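Local coordinates for protein O-methyltransferase (Bacillus halodurans, PDB 2GPY) that probably transfers a methyl group from S-adenosylmethionine to a hydroxyl oxygen of a substrate that has not been identified, at residues E27-A30 against H31-Q34; L41-E44 against S45-L49. All coordinates share one frame; numbering follows the deposited sequence.

Contact 1: residues E27-A30 against H31-Q34. With ZN (zinc ion), chain I.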
loop_
_atom_site.group_PDB
_atom_site.type_symbol
_atom_site.label_atom_id
_atom_site.label_comp_id
_atom_site.label_asym_id
_atom_site.label_seq_id
_atom_site.Cartn_x
_atom_site.Cartn_y
_atom_site.Cartn_z
ATOM N N GLU B 27 -20.819 1.647 -14.735
ATOM C CA GLU B 27 -20.255 0.299 -14.840
ATOM C C GLU B 27 -20.971 -0.546 -15.876
ATOM O O GLU B 27 -20.317 -1.181 -16.705
ATOM C CB GLU B 27 -20.285 -0.421 -13.499
ATOM C CG GLU B 27 -19.437 0.277 -12.449
ATOM C CD GLU B 27 -19.775 -0.185 -11.063
ATOM O OE1 GLU B 27 -20.798 -0.893 -10.909
ATOM O OE2 GLU B 27 -19.042 0.166 -10.134
ATOM N N ARG B 28 -22.303 -0.577 -15.812
ATOM C CA ARG B 28 -23.099 -1.321 -16.789
ATOM C C ARG B 28 -22.908 -0.753 -18.190
ATOM O O ARG B 28 -22.841 -1.504 -19.165
ATOM C CB ARG B 28 -24.585 -1.337 -16.415
ATOM C CG ARG B 28 -24.924 -2.294 -15.263
ATOM C CD ARG B 28 -26.456 -2.476 -15.137
ATOM N NE ARG B 28 -27.135 -1.184 -14.972
ATOM C CZ ARG B 28 -27.243 -0.524 -13.814
ATOM N NH1 ARG B 28 -26.732 -1.026 -12.692
ATOM N NH2 ARG B 28 -27.866 0.649 -13.779
ATOM N N GLU B 29 -22.791 0.567 -18.283
ATOM C CA GLU B 29 -22.539 1.243 -19.552
ATOM C C GLU B 29 -21.191 0.889 -20.194
ATOM O O GLU B 29 -21.104 0.676 -21.411
ATOM C CB GLU B 29 -22.578 2.748 -19.357
ATOM C CG GLU B 29 -22.545 3.496 -20.666
ATOM C CD GLU B 29 -22.021 4.911 -20.542
ATOM O OE1 GLU B 29 -22.470 5.686 -19.664
ATOM O OE2 GLU B 29 -21.156 5.253 -21.361
ATOM N N ALA B 30 -20.144 0.871 -19.385
ATOM C CA ALA B 30 -18.820 0.480 -19.836
ATOM C C ALA B 30 -18.889 -0.931 -20.395
ATOM O O ALA B 30 -18.317 -1.198 -21.463
ATOM C CB ALA B 30 -17.824 0.550 -18.683
ATOM N N HIS B 31 -19.571 -1.826 -19.670
ATOM C CA HIS B 31 -19.728 -3.227 -20.107
ATOM C C HIS B 31 -20.514 -3.345 -21.407
ATOM O O HIS B 31 -20.033 -3.953 -22.363
ATOM C CB HIS B 31 -20.330 -4.130 -19.008
ATOM C CG HIS B 31 -20.724 -5.496 -19.498
ATOM N ND1 HIS B 31 -22.037 -5.849 -19.725
ATOM C CD2 HIS B 31 -19.984 -6.584 -19.827
ATOM C CE1 HIS B 31 -22.091 -7.093 -20.173
ATOM N NE2 HIS B 31 -20.858 -7.559 -20.250
ATOM N N GLU B 32 -21.707 -2.754 -21.454
ATOM C CA GLU B 32 -22.556 -2.818 -22.642
ATOM C C GLU B 32 -21.899 -2.183 -23.872
ATOM O O GLU B 32 -22.134 -2.632 -25.008
ATOM C CB GLU B 32 -23.939 -2.202 -22.382
ATOM C CG GLU B 32 -23.922 -0.688 -22.218
ATOM C CD GLU B 32 -25.169 0.019 -22.733
ATOM O OE1 GLU B 32 -26.158 -0.661 -23.067
ATOM O OE2 GLU B 32 -25.154 1.273 -22.807
ATOM N N GLN B 33 -21.083 -1.159 -23.642
ATOM C CA GLN B 33 -20.416 -0.424 -24.720
ATOM C C GLN B 33 -18.934 -0.803 -24.907
ATOM O O GLN B 33 -18.234 -0.199 -25.731
ATOM C CB GLN B 33 -20.574 1.093 -24.521
ATOM C CG GLN B 33 -22.020 1.580 -24.280
ATOM C CD GLN B 33 -22.895 1.651 -25.539
ATOM O OE1 GLN B 33 -24.040 1.160 -25.553
ATOM N NE2 GLN B 33 -22.377 2.288 -26.589
ATOM N N GLN B 34 -18.468 -1.796 -24.139
ATOM C CA GLN B 34 -17.083 -2.297 -24.190
ATOM C C GLN B 34 -16.001 -1.197 -24.107
ATOM O O GLN B 34 -15.078 -1.108 -24.918
ATOM C CB GLN B 34 -16.880 -3.278 -25.366
ATOM C CG GLN B 34 -17.650 -4.605 -25.165
ATOM C CD GLN B 34 -17.131 -5.393 -23.952
ATOM O OE1 GLN B 34 -17.744 -5.408 -22.878
ATOM N NE2 GLN B 34 -15.978 -6.026 -24.117
HETATM ZN ZN ZN I . -20.020 -9.444 -20.958
#

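Contact 2: residues L41-E44 against S45-L49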
loop_
_atom_site.group_PDB
_atom_site.type_symbol
_atom_site.label_atom_id
_atom_site.label_comp_id
_atom_site.label_asym_id
_atom_site.label_seq_id
_atom_site.Cartn_x
_atom_site.Cartn_y
_atom_site.Cartn_z
ATOM N N LEU B 41 -13.424 -5.601 -8.070
ATOM C CA LEU B 41 -12.558 -5.980 -6.947
ATOM C C LEU B 41 -11.208 -5.311 -6.928
ATOM O O LEU B 41 -10.766 -4.900 -5.866
ATOM C CB LEU B 41 -12.434 -7.493 -6.779
ATOM C CG LEU B 41 -12.998 -7.818 -5.378
ATOM C CD1 LEU B 41 -14.397 -8.330 -5.428
ATOM C CD2 LEU B 41 -12.120 -8.808 -4.666
ATOM N N GLY B 42 -10.560 -5.181 -8.084
ATOM C CA GLY B 42 -9.316 -4.401 -8.188
ATOM C C GLY B 42 -9.525 -2.939 -7.805
ATOM O O GLY B 42 -8.664 -2.311 -7.168
HETATM N N MSE B 43 -10.657 -2.384 -8.234
HETATM C CA MSE B 43 -10.935 -0.970 -7.990
HETATM C C MSE B 43 -11.097 -0.743 -6.490
HETATM O O MSE B 43 -10.569 0.222 -5.942
HETATM C CB MSE B 43 -12.198 -0.508 -8.763
HETATM C CG MSE B 43 -12.639 0.889 -8.308
HETATM SE SE MSE B 43 -11.309 2.207 -8.885
HETATM C CE MSE B 43 -11.767 2.258 -10.183
ATOM N N GLU B 44 -11.858 -1.609 -5.823
ATOM C CA GLU B 44 -12.091 -1.421 -4.391
ATOM C C GLU B 44 -10.771 -1.508 -3.620
ATOM O O GLU B 44 -10.517 -0.731 -2.687
ATOM C CB GLU B 44 -13.100 -2.440 -3.860
ATOM C CG GLU B 44 -14.515 -2.227 -4.431
ATOM C CD GLU B 44 -15.180 -0.916 -3.955
ATOM O OE1 GLU B 44 -14.837 -0.411 -2.865
ATOM O OE2 GLU B 44 -16.058 -0.400 -4.677
ATOM N N SER B 45 -9.947 -2.476 -4.004
ATOM C CA SER B 45 -8.618 -2.613 -3.388
ATOM C C SER B 45 -7.736 -1.429 -3.659
ATOM O O SER B 45 -7.078 -0.924 -2.729
ATOM C CB SER B 45 -7.940 -3.908 -3.840
ATOM O OG SER B 45 -8.561 -4.974 -3.169
ATOM N N LEU B 46 -7.722 -0.958 -4.902
ATOM C CA LEU B 46 -6.931 0.214 -5.245
ATOM C C LEU B 46 -7.351 1.429 -4.438
ATOM O O LEU B 46 -6.504 2.177 -3.953
ATOM C CB LEU B 46 -7.000 0.551 -6.741
ATOM C CG LEU B 46 -5.975 1.604 -7.177
ATOM C CD1 LEU B 46 -4.561 0.998 -7.037
ATOM C CD2 LEU B 46 -6.207 2.126 -8.567
ATOM N N LEU B 47 -8.654 1.657 -4.327
ATOM C CA LEU B 47 -9.122 2.849 -3.615
ATOM C C LEU B 47 -8.704 2.768 -2.144
ATOM O O LEU B 47 -8.312 3.769 -1.510
ATOM C CB LEU B 47 -10.648 2.923 -3.717
ATOM C CG LEU B 47 -11.140 3.210 -5.142
ATOM C CD1 LEU B 47 -12.649 3.120 -5.085
ATOM C CD2 LEU B 47 -10.675 4.613 -5.628
ATOM N N HIS B 48 -8.781 1.575 -1.580
ATOM C CA HIS B 48 -8.372 1.412 -0.169
ATOM C C HIS B 48 -6.868 1.686 0.027
ATOM O O HIS B 48 -6.444 2.327 1.021
ATOM C CB HIS B 48 -8.739 0.027 0.332
ATOM C CG HIS B 48 -8.860 -0.050 1.829
ATOM N ND1 HIS B 48 -9.888 0.551 2.508
ATOM C CD2 HIS B 48 -8.068 -0.619 2.767
ATOM C CE1 HIS B 48 -9.738 0.348 3.808
ATOM N NE2 HIS B 48 -8.647 -0.369 3.990
ATOM N N LEU B 49 -6.054 1.186 -0.892
ATOM C CA LEU B 49 -4.607 1.429 -0.835
ATOM C C LEU B 49 -4.310 2.925 -1.005
ATOM O O LEU B 49 -3.438 3.485 -0.329
ATOM C CB LEU B 49 -3.890 0.621 -1.906
ATOM C CG LEU B 49 -3.939 -0.917 -1.768
ATOM C CD1 LEU B 49 -3.422 -1.522 -3.068
ATOM C CD2 LEU B 49 -3.174 -1.433 -0.577
#

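Contact 1: residues E27-A30 against H31-Q34
The carbonyl oxygen of Arg28 takes the N-H of Glu32 in a nearly straight bond, Glu32 N to Arg28 O 2.8 Å with 171° at the hydrogen. On either side in sequence, His31 N reaches Glu27 O at 3.1 Å and Gln33 N reaches Glu29 O at 2.9 Å, the latter more bent. These i to i+4 bonds form the last turn of helix 21-32, which ends in a Schellman motif: Gln34 takes a positive phi and its N bonds back to His31 O at 3.2 Å. Over the same turn, Glu32 holds CG between its backbone N and carbonyl carbon (chi1 70°), which sets CG 3.2 Å from Glu29 O. The Glu32 side chain then crosses that of Glu29 at a slant, OE2 to Glu29 CG 4.0 Å, with the two carboxylate planes 71° apart. Two zinc ions mark this exposed helix end. The His31 ring, swung away from the turn, binds one through NE2 at 2.2 Å, whereas Glu29 OE1 joins Glu93 and His97 on another. Glu27 faces elsewhere, its carboxylate held by a salt bridge to Arg19 and a hydrogen bond with Tyr67.

Contact 2: residues L41-E44 against S45-L49
Helix 40-53, which leads into the first strand (57-61) of the Rossmann-like methyltransferase sheet, supplies both segments, and its regular i to i+4 ladder defines the contact. Gly42 O accepts from Leu46 N at 2.8 Å, Met43 O from Leu47 N at 2.9 Å, and Glu44 O from His48 N at 3.1 Å. Leu41 O has two donors on Ser45: the backbone N at 3.2 Å and, weakly, the hydroxyl OG at 3.5 Å. The serine torsion explains the second, since chi1 of -75° places OG beside its own backbone N, on the side that faces Leu41 O.

Different faces of the helix serve different neighbours. The selenomethionine Met43 and Leu47 look onto helix 67-75, where both touch Arg71; outside the two segments, the carboxylate of Glu44 makes a salt bridge to that same arginine, pairing this buried acid with an opposite charge, which probably favours its ionised form. The His48 side faces the second subunit: NE2 is hydrogen-bonded to Ile210 O of that subunit, while ND1 binds a zinc ion. Leu49 meets Leu49 of the second subunit, and Arg200 of that subunit packs against Glu44, Ser45 and His48, so this helix is part of the dimer interface.

Within the helix the apolar contact is between Met43 and Leu47, whose side chains cross at a slant. Bends at chi2 (68°) and chi3 (79°) fold the Met43 chain, and its SE lies 3.9 Å from Leu47 CG, while Met43 CG comes equally near Leu47 CD1.

Contact 1 and contact 2 lie in series on consecutive helices: 27-34 takes in the end of helix 21-32, and 41-49 lies within helix 40-53, ahead of strand 57-61. Their centres are 19 Å apart and their nearest atoms about 6 Å, without touching. The settings differ: contact 1 is at the surface, 20 Å from the chain centre, whereas contact 2 is buried at 12 Å. Tyr67, the first residue of helix 67-75, relates them, because it is hydrogen-bonded to Glu27 of contact 1 and packs on Met43 of contact 2. Both helices precede the first strand of the sheet, the first at the surface with zinc-binding residues, the second inside and facing the other subunit.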